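Local coordinates for GTP-binding protein (Sulfolobus solfataricus P2, PDB 2QTF) that binds and hydrolyses GTP with magnesium as cofactor, associates with the 50S ribosomal subunit and may act in protein synthesis or ribosome biogenesis, at residues F41-Q44 and Y45-Q49; R238-P241 and P242-D246; E82-K86 and I87-L91. One frame throughout, in Å; residues are numbered along the deposited sequence.

Contact 1 of 3, residues F41-Q44 and Y45-Q49; sequences FYIQ and YDKLQ
F41 meets the first turn of helix 45-52 at two places, Y45 and L48. Followed outward, its CB already lies against L48 CD2, and CD1, on one flank of the ring, comes closest to that methyl at 3.4 Å. On the other flank CD2 turns to Y45, CE2 reaches Y45 CD1 at 3.5 Å, and CZ at the far end sits near both CD1 and CE1 of the tyrosine. Y45 CD1 lies over one face of the phenylalanine, but the two rings are oblique, their planes at 52° and their centroids 5.2 Å apart. Both aromatic side chains run side by side in the same direction, whereas L48 crosses F41 at about a right angle.

L48 has CG anti to its backbone N (chi1 -173°), which carries its two methyls back over the loop: CD2 goes to F41 and CD1 to I43 CD1, 3.8 Å away. I43 in turn rests on L60 and I62 of strand 59-62, and L48 also touches L60, while F41 packs on N73, R76 and E77 of helix 68-78.

The polar link is a backbone bond from L48 N to Q44 O, 3.0 Å long, with Q44 at the N-cap of helix 45-52. The side chain of Q44 turns away from the helix, its NE2 bonding S36 O. At the opening turn D46 OD1 accepts a weak bond from K47 N at 2.7 Å. K47 NZ is held by Y31 OH and Q50 OE1. The loop lays apolar side chains on the first turn of a helix whose N-terminus packs on strand 59-62 and which joins parallel strands 25-31 and 59-62, a beta-alpha-beta crossover of the N-terminal domain.

Contact 2 of 3, residues R238-P241 and P242-D246; sequences RGIP and PQIVD
P241 O accepts the backbone N-H of I244 at 3.0 Å, with the N-H pointing well at the oxygen (162°) but the donor 40° above the carbonyl plane. Two side chains lie against the same oxygen without bonding it: I244 CG1 at 3.4 Å and V245 CG2 at 3.7 Å. I244 CG1 lies between its own backbone N and carbonyl carbon (chi1 63°), a rotation that brings this branch up to the oxygen on the same side as the N-H, and also within 3.7 Å of I240 CG2. That methyl of I240 also reaches V245 CG2, at the start of the helix.

The i to i+3 bond spans a short 3-10 turn at P242 and Q243, which leads the loop after strand 226-232 of the G domain into helix 245-253, with I244 at the N-cap. The ring of P241 lies alongside I244, its CD 4.0 Å from I244 CD1, while its CB faces Q243 OE1 at 3.6 Å. Beyond the turn, P241 and I244 both pack on L90 of helix 86-97, and I244 also touches L91; Q243 lies against I87 of the same helix and Y114 of helix 101-121.

Contact 3 of 3, residues E82-K86 and I87-L91; sequences EVLDK and ILLLL
With its CG between the backbone N and the carbonyl carbon (chi1 75°), D85 swings its carboxylate forward over the start of the helix, where OD1 receives L88 N. K86, by contrast, has CG anti to the backbone N and an extended chain that runs alongside L90. The D85 OD1 to L88 N bond is 3.1 Å and practically straight, 179° at the hydrogen, and meets the oxygen nearly along its C-O axis. This is a side-chain N-cap: D85 satisfies an amide of the first turn, and its charge is probably stabilised by the helix dipole. The other oxygen, OD2, accepts from Y114 OH and L66 N, which fixes the carboxylate. An alanine here would remove both carboxylate oxygens and would probably leave L88 N without its cap and L66 N and Y114 OH without this acceptor.

The main chain takes up the helical pattern at once: L89 N bonds D85 O at 2.8 Å, and L90 N bonds K86 O at 3.1 Å. L84 sets CD2 against L88 CB at 3.8 Å. K86 CG and CE both approach L90 CD1, at 4.1 Å each, while the lysine's NZ bonds G239 O.

Strand 82-84, at the edge of the four-stranded parallel sheet, pairs with strand 59-62; the axes of strand 82-84 and segment 87-91 stand at 97°, about a right angle, where the chain enters helix 86-97. V83, D85 and L88 pack on helix 68-78, L89 and L90 on helix 13-22, and I87, L88 and L91 on helix 101-121.

Along the chain the three contacts come in series, each one a local turn into a helix, with none enclosing or crossing another. Contact 1 closes the loop after strand 25-31 as helix 45-52 begins. Contact 3 follows at the end of strand 82-84, also in the N-terminal domain; the centres of these two lie about 18 Å apart, and they do not touch. Contact 2 comes much later, in the G domain, where the loop after strand 226-232 enters helix 245-253. Although distant in sequence, contacts 2 and 3 meet directly, their centres about 13 Å apart, and so join the N-terminal domain to the G domain.

Contact 1 of 3, residues F41-Q44 and Y45-Q49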
loop_
_atom_site.group_PDB
_atom_site.type_symbol
_atom_site.label_atom_id
_atom_site.label_comp_id
_atom_site.label_asym_id
_atom_site.label_seq_id
_atom_site.Cartn_x
_atom_site.Cartn_y
_atom_site.Cartn_z
ATOM N N PHE A 41 -1.709 23.446 -16.587
ATOM C CA PHE A 41 -1.034 22.155 -16.607
ATOM C C PHE A 41 -0.519 21.734 -15.267
ATOM O O PHE A 41 0.133 20.675 -15.129
ATOM C CB PHE A 41 0.142 22.264 -17.565
ATOM C CG PHE A 41 -0.284 22.648 -18.977
ATOM C CD1 PHE A 41 -0.893 21.710 -19.815
ATOM C CD2 PHE A 41 -0.079 23.968 -19.420
ATOM C CE1 PHE A 41 -1.305 22.041 -21.191
ATOM C CE2 PHE A 41 -0.464 24.338 -20.711
ATOM C CZ PHE A 41 -1.079 23.377 -21.632
ATOM N N TYR A 42 -0.728 22.599 -14.288
ATOM C CA TYR A 42 -0.204 22.345 -12.906
ATOM C C TYR A 42 1.340 22.383 -12.865
ATOM O O TYR A 42 1.990 23.307 -12.240
ATOM C CB TYR A 42 -0.769 20.966 -12.299
ATOM C CG TYR A 42 -0.332 20.833 -10.860
ATOM C CD1 TYR A 42 -0.969 21.586 -9.874
ATOM C CD2 TYR A 42 0.781 20.185 -10.534
ATOM C CE1 TYR A 42 -0.520 21.561 -8.574
ATOM C CE2 TYR A 42 1.266 20.112 -9.207
ATOM C CZ TYR A 42 0.613 20.837 -8.258
ATOM O OH TYR A 42 1.075 20.824 -6.978
ATOM N N ILE A 43 1.981 21.380 -13.483
ATOM C CA ILE A 43 3.415 21.443 -13.607
ATOM C C ILE A 43 3.792 22.446 -14.744
ATOM O O ILE A 43 2.921 22.864 -15.471
ATOM C CB ILE A 43 4.101 20.037 -13.854
ATOM C CG1 ILE A 43 3.659 19.456 -15.151
ATOM C CG2 ILE A 43 3.732 19.050 -12.616
ATOM C CD1 ILE A 43 4.536 18.183 -15.614
ATOM N N GLN A 44 5.063 22.767 -14.884
ATOM C CA GLN A 44 5.470 23.764 -15.880
ATOM C C GLN A 44 5.392 23.162 -17.275
ATOM O O GLN A 44 5.532 21.932 -17.459
ATOM C CB GLN A 44 6.883 24.302 -15.537
ATOM C CG GLN A 44 6.903 25.280 -14.188
ATOM C CD GLN A 44 5.643 26.235 -13.930
ATOM O OE1 GLN A 44 5.200 26.996 -14.813
ATOM N NE2 GLN A 44 5.035 26.131 -12.699
ATOM N N TYR A 45 5.054 24.013 -18.264
ATOM C CA TYR A 45 4.800 23.517 -19.576
ATOM C C TYR A 45 6.018 22.860 -20.191
ATOM O O TYR A 45 5.927 21.836 -20.838
ATOM C CB TYR A 45 4.339 24.698 -20.394
ATOM C CG TYR A 45 3.936 24.377 -21.823
ATOM C CD1 TYR A 45 2.705 23.776 -22.093
ATOM C CD2 TYR A 45 4.769 24.762 -22.933
ATOM C CE1 TYR A 45 2.305 23.545 -23.364
ATOM C CE2 TYR A 45 4.368 24.483 -24.249
ATOM C CZ TYR A 45 3.115 23.941 -24.479
ATOM O OH TYR A 45 2.566 23.617 -25.733
ATOM N N ASP A 46 7.194 23.417 -19.978
ATOM C CA ASP A 46 8.378 22.818 -20.565
ATOM C C ASP A 46 8.691 21.427 -19.918
ATOM O O ASP A 46 9.070 20.500 -20.624
ATOM C CB ASP A 46 9.622 23.700 -20.415
ATOM C CG ASP A 46 9.878 24.194 -18.989
ATOM O OD1 ASP A 46 9.294 23.788 -17.956
ATOM O OD2 ASP A 46 10.773 25.055 -18.860
ATOM N N LYS A 47 8.548 21.304 -18.605
ATOM C CA LYS A 47 8.690 19.972 -18.001
ATOM C C LYS A 47 7.668 18.962 -18.585
ATOM O O LYS A 47 7.952 17.774 -18.854
ATOM C CB LYS A 47 8.610 20.129 -16.446
ATOM C CG LYS A 47 8.954 18.866 -15.757
ATOM C CD LYS A 47 10.277 18.235 -16.164
ATOM C CE LYS A 47 11.512 18.974 -15.623
ATOM N NZ LYS A 47 12.845 18.144 -15.850
ATOM N N LEU A 48 6.456 19.424 -18.771
ATOM C CA LEU A 48 5.427 18.554 -19.371
ATOM C C LEU A 48 5.842 18.077 -20.773
ATOM O O LEU A 48 5.599 16.925 -21.165
ATOM C CB LEU A 48 4.104 19.322 -19.421
ATOM C CG LEU A 48 2.834 18.527 -19.856
ATOM C CD1 LEU A 48 2.833 17.221 -18.899
ATOM C CD2 LEU A 48 1.649 19.411 -19.499
ATOM N N GLN A 49 6.471 18.974 -21.542
ATOM C CA GLN A 49 6.933 18.618 -22.908
ATOM C C GLN A 49 8.054 17.639 -22.819
ATOM O O GLN A 49 8.131 16.692 -23.624
ATOM C CB GLN A 49 7.403 19.827 -23.791
ATOM C CG GLN A 49 6.316 20.882 -23.990
ATOM C CD GLN A 49 5.021 20.327 -24.464
ATOM O OE1 GLN A 49 4.974 19.568 -25.428
ATOM N NE2 GLN A 49 3.930 20.669 -23.781
#

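Contact 2 of 3, residues R238-P241 and P242-D246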
loop_
_atom_site.group_PDB
_atom_site.type_symbol
_atom_site.label_atom_id
_atom_site.label_comp_id
_atom_site.label_asym_id
_atom_site.label_seq_id
_atom_site.Cartn_x
_atom_site.Cartn_y
_atom_site.Cartn_z
ATOM N N ARG A 238 -1.312 6.168 5.489
ATOM C CA ARG A 238 -1.503 7.351 6.330
ATOM C C ARG A 238 -2.304 8.411 5.569
ATOM O O ARG A 238 -2.146 8.533 4.375
ATOM C CB ARG A 238 -0.138 7.911 6.748
ATOM C CG ARG A 238 0.697 6.855 7.623
ATOM C CD ARG A 238 2.121 7.321 7.833
ATOM N NE ARG A 238 2.818 6.436 8.796
ATOM C CZ ARG A 238 3.679 5.492 8.390
ATOM N NH1 ARG A 238 3.831 5.290 7.066
ATOM N NH2 ARG A 238 4.345 4.747 9.272
ATOM N N GLY A 239 -3.229 9.118 6.202
ATOM C CA GLY A 239 -3.807 10.254 5.411
ATOM C C GLY A 239 -4.681 9.802 4.244
ATOM O O GLY A 239 -4.610 10.385 3.145
ATOM N N ILE A 240 -5.531 8.804 4.432
ATOM C CA ILE A 240 -6.276 8.322 3.216
ATOM C C ILE A 240 -7.356 9.390 2.860
ATOM O O ILE A 240 -8.135 9.767 3.738
ATOM C CB ILE A 240 -6.944 7.044 3.518
ATOM C CG1 ILE A 240 -5.825 6.027 3.841
ATOM C CG2 ILE A 240 -7.726 6.479 2.247
ATOM C CD1 ILE A 240 -6.369 4.734 4.473
ATOM N N PRO A 241 -7.330 9.908 1.633
ATOM C CA PRO A 241 -8.388 10.805 1.210
ATOM C C PRO A 241 -9.752 10.179 1.408
ATOM O O PRO A 241 -9.969 9.021 1.083
ATOM C CB PRO A 241 -8.159 10.916 -0.298
ATOM C CG PRO A 241 -6.645 10.671 -0.493
ATOM C CD PRO A 241 -6.344 9.637 0.551
ATOM N N PRO A 242 -10.733 10.975 1.910
ATOM C CA PRO A 242 -12.063 10.453 2.261
ATOM C C PRO A 242 -12.767 9.755 1.151
ATOM O O PRO A 242 -13.515 8.868 1.397
ATOM C CB PRO A 242 -12.873 11.756 2.640
ATOM C CG PRO A 242 -12.109 12.857 2.050
ATOM C CD PRO A 242 -10.621 12.440 2.093
ATOM N N GLN A 243 -12.593 10.201 -0.092
ATOM C CA GLN A 243 -13.248 9.609 -1.304
ATOM C C GLN A 243 -12.921 8.118 -1.450
ATOM O O GLN A 243 -13.698 7.403 -2.129
ATOM C CB GLN A 243 -12.632 10.180 -2.675
ATOM C CG GLN A 243 -12.820 11.615 -3.008
ATOM C CD GLN A 243 -11.743 12.550 -2.438
ATOM O OE1 GLN A 243 -11.263 12.427 -1.260
ATOM N NE2 GLN A 243 -11.394 13.546 -3.245
ATOM N N ILE A 244 -11.750 7.697 -0.951
ATOM C CA ILE A 244 -11.299 6.298 -1.234
ATOM C C ILE A 244 -11.234 5.437 0.018
ATOM O O ILE A 244 -10.670 4.376 0.017
ATOM C CB ILE A 244 -9.950 6.226 -2.067
ATOM C CG1 ILE A 244 -8.773 6.839 -1.305
ATOM C CG2 ILE A 244 -10.185 7.027 -3.368
ATOM C CD1 ILE A 244 -7.406 6.752 -2.043
ATOM N N VAL A 245 -11.816 5.948 1.111
ATOM C CA VAL A 245 -11.709 5.213 2.396
ATOM C C VAL A 245 -12.448 3.940 2.273
ATOM O O VAL A 245 -11.946 2.942 2.756
ATOM C CB VAL A 245 -12.275 6.078 3.561
ATOM C CG1 VAL A 245 -12.687 5.168 4.778
ATOM C CG2 VAL A 245 -11.260 7.060 3.988
ATOM N N ASP A 246 -13.606 3.862 1.607
ATOM C CA ASP A 246 -14.208 2.551 1.526
ATOM C C ASP A 246 -13.446 1.550 0.642
ATOM O O ASP A 246 -13.400 0.364 0.970
ATOM C CB ASP A 246 -15.593 2.505 0.897
ATOM C CG ASP A 246 -16.705 3.126 1.823
ATOM O OD1 ASP A 246 -16.505 3.309 3.031
ATOM O OD2 ASP A 246 -17.735 3.405 1.244
#

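Contact 3 of 3, residues E82-K86 and I87-L91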
loop_
_atom_site.group_PDB
_atom_site.type_symbol
_atom_site.label_atom_id
_atom_site.label_comp_id
_atom_site.label_asym_id
_atom_site.label_seq_id
_atom_site.Cartn_x
_atom_site.Cartn_y
_atom_site.Cartn_z
ATOM N N GLU A 82 0.021 8.154 -19.044
ATOM C CA GLU A 82 -0.906 8.193 -17.938
ATOM C C GLU A 82 -0.467 9.288 -16.993
ATOM O O GLU A 82 0.756 9.488 -16.781
ATOM C CB GLU A 82 -0.773 6.837 -17.229
ATOM C CG GLU A 82 -1.721 6.611 -15.931
ATOM C CD GLU A 82 -2.524 5.214 -15.929
ATOM O OE1 GLU A 82 -3.759 5.074 -15.446
ATOM O OE2 GLU A 82 -1.913 4.273 -16.472
ATOM N N VAL A 83 -1.426 9.994 -16.402
ATOM C CA VAL A 83 -1.089 10.843 -15.240
ATOM C C VAL A 83 -1.926 10.311 -14.030
ATOM O O VAL A 83 -3.140 10.026 -14.188
ATOM C CB VAL A 83 -1.312 12.402 -15.513
ATOM C CG1 VAL A 83 -2.775 12.727 -16.006
ATOM C CG2 VAL A 83 -1.170 13.179 -14.240
ATOM N N LEU A 84 -1.289 10.179 -12.875
ATOM C CA LEU A 84 -1.987 9.757 -11.649
ATOM C C LEU A 84 -1.790 10.938 -10.733
ATOM O O LEU A 84 -0.659 11.347 -10.539
ATOM C CB LEU A 84 -1.264 8.556 -11.021
ATOM C CG LEU A 84 -1.292 7.290 -11.936
ATOM C CD1 LEU A 84 -0.418 6.118 -11.228
ATOM C CD2 LEU A 84 -2.768 6.894 -12.220
ATOM N N ASP A 85 -2.864 11.392 -10.069
ATOM C CA ASP A 85 -2.664 12.262 -8.918
ATOM C C ASP A 85 -2.698 11.372 -7.642
ATOM O O ASP A 85 -2.635 10.120 -7.712
ATOM C CB ASP A 85 -3.681 13.434 -8.900
ATOM C CG ASP A 85 -5.095 13.022 -8.479
ATOM O OD1 ASP A 85 -5.377 11.782 -8.471
ATOM O OD2 ASP A 85 -5.916 13.942 -8.218
ATOM N N LYS A 86 -2.817 11.997 -6.466
ATOM C CA LYS A 86 -2.654 11.191 -5.249
ATOM C C LYS A 86 -3.806 10.190 -5.062
ATOM O O LYS A 86 -3.565 9.061 -4.619
ATOM C CB LYS A 86 -2.703 12.088 -3.991
ATOM C CG LYS A 86 -2.597 11.241 -2.700
ATOM C CD LYS A 86 -2.505 12.256 -1.501
ATOM C CE LYS A 86 -2.597 11.504 -0.175
ATOM N NZ LYS A 86 -3.166 12.374 1.008
ATOM N N ILE A 87 -4.992 10.602 -5.442
ATOM C CA ILE A 87 -6.181 9.726 -5.406
ATOM C C ILE A 87 -6.036 8.553 -6.375
ATOM O O ILE A 87 -6.239 7.451 -5.981
ATOM C CB ILE A 87 -7.507 10.509 -5.582
ATOM C CG1 ILE A 87 -7.635 11.444 -4.354
ATOM C CG2 ILE A 87 -8.700 9.598 -5.857
ATOM C CD1 ILE A 87 -8.913 11.786 -3.985
ATOM N N LEU A 88 -5.763 8.828 -7.628
ATOM C CA LEU A 88 -5.642 7.761 -8.622
ATOM C C LEU A 88 -4.435 6.851 -8.297
ATOM O O LEU A 88 -4.502 5.637 -8.542
ATOM C CB LEU A 88 -5.523 8.385 -10.029
ATOM C CG LEU A 88 -6.807 9.057 -10.605
ATOM C CD1 LEU A 88 -6.519 9.473 -12.089
ATOM C CD2 LEU A 88 -8.009 8.139 -10.474
ATOM N N LEU A 89 -3.368 7.385 -7.722
ATOM C CA LEU A 89 -2.235 6.552 -7.330
ATOM C C LEU A 89 -2.660 5.551 -6.262
ATOM O O LEU A 89 -2.290 4.352 -6.274
ATOM C CB LEU A 89 -1.017 7.430 -6.842
ATOM C CG LEU A 89 0.164 6.656 -6.151
ATOM C CD1 LEU A 89 0.895 5.842 -7.173
ATOM C CD2 LEU A 89 1.220 7.537 -5.344
ATOM N N LEU A 90 -3.339 6.036 -5.228
ATOM C CA LEU A 90 -3.691 5.075 -4.128
ATOM C C LEU A 90 -4.715 4.089 -4.672
ATOM O O LEU A 90 -4.688 2.918 -4.253
ATOM C CB LEU A 90 -4.339 5.811 -2.904
ATOM C CG LEU A 90 -3.365 6.766 -2.221
ATOM C CD1 LEU A 90 -3.980 7.737 -1.134
ATOM C CD2 LEU A 90 -2.188 6.060 -1.670
ATOM N N LEU A 91 -5.643 4.531 -5.557
ATOM C CA LEU A 91 -6.593 3.565 -6.133
ATOM C C LEU A 91 -5.837 2.482 -6.972
ATOM O O LEU A 91 -6.212 1.292 -6.977
ATOM C CB LEU A 91 -7.721 4.248 -7.003
ATOM C CG LEU A 91 -8.738 5.010 -6.086
ATOM C CD1 LEU A 91 -9.526 5.938 -7.004
ATOM C CD2 LEU A 91 -9.580 3.896 -5.358
#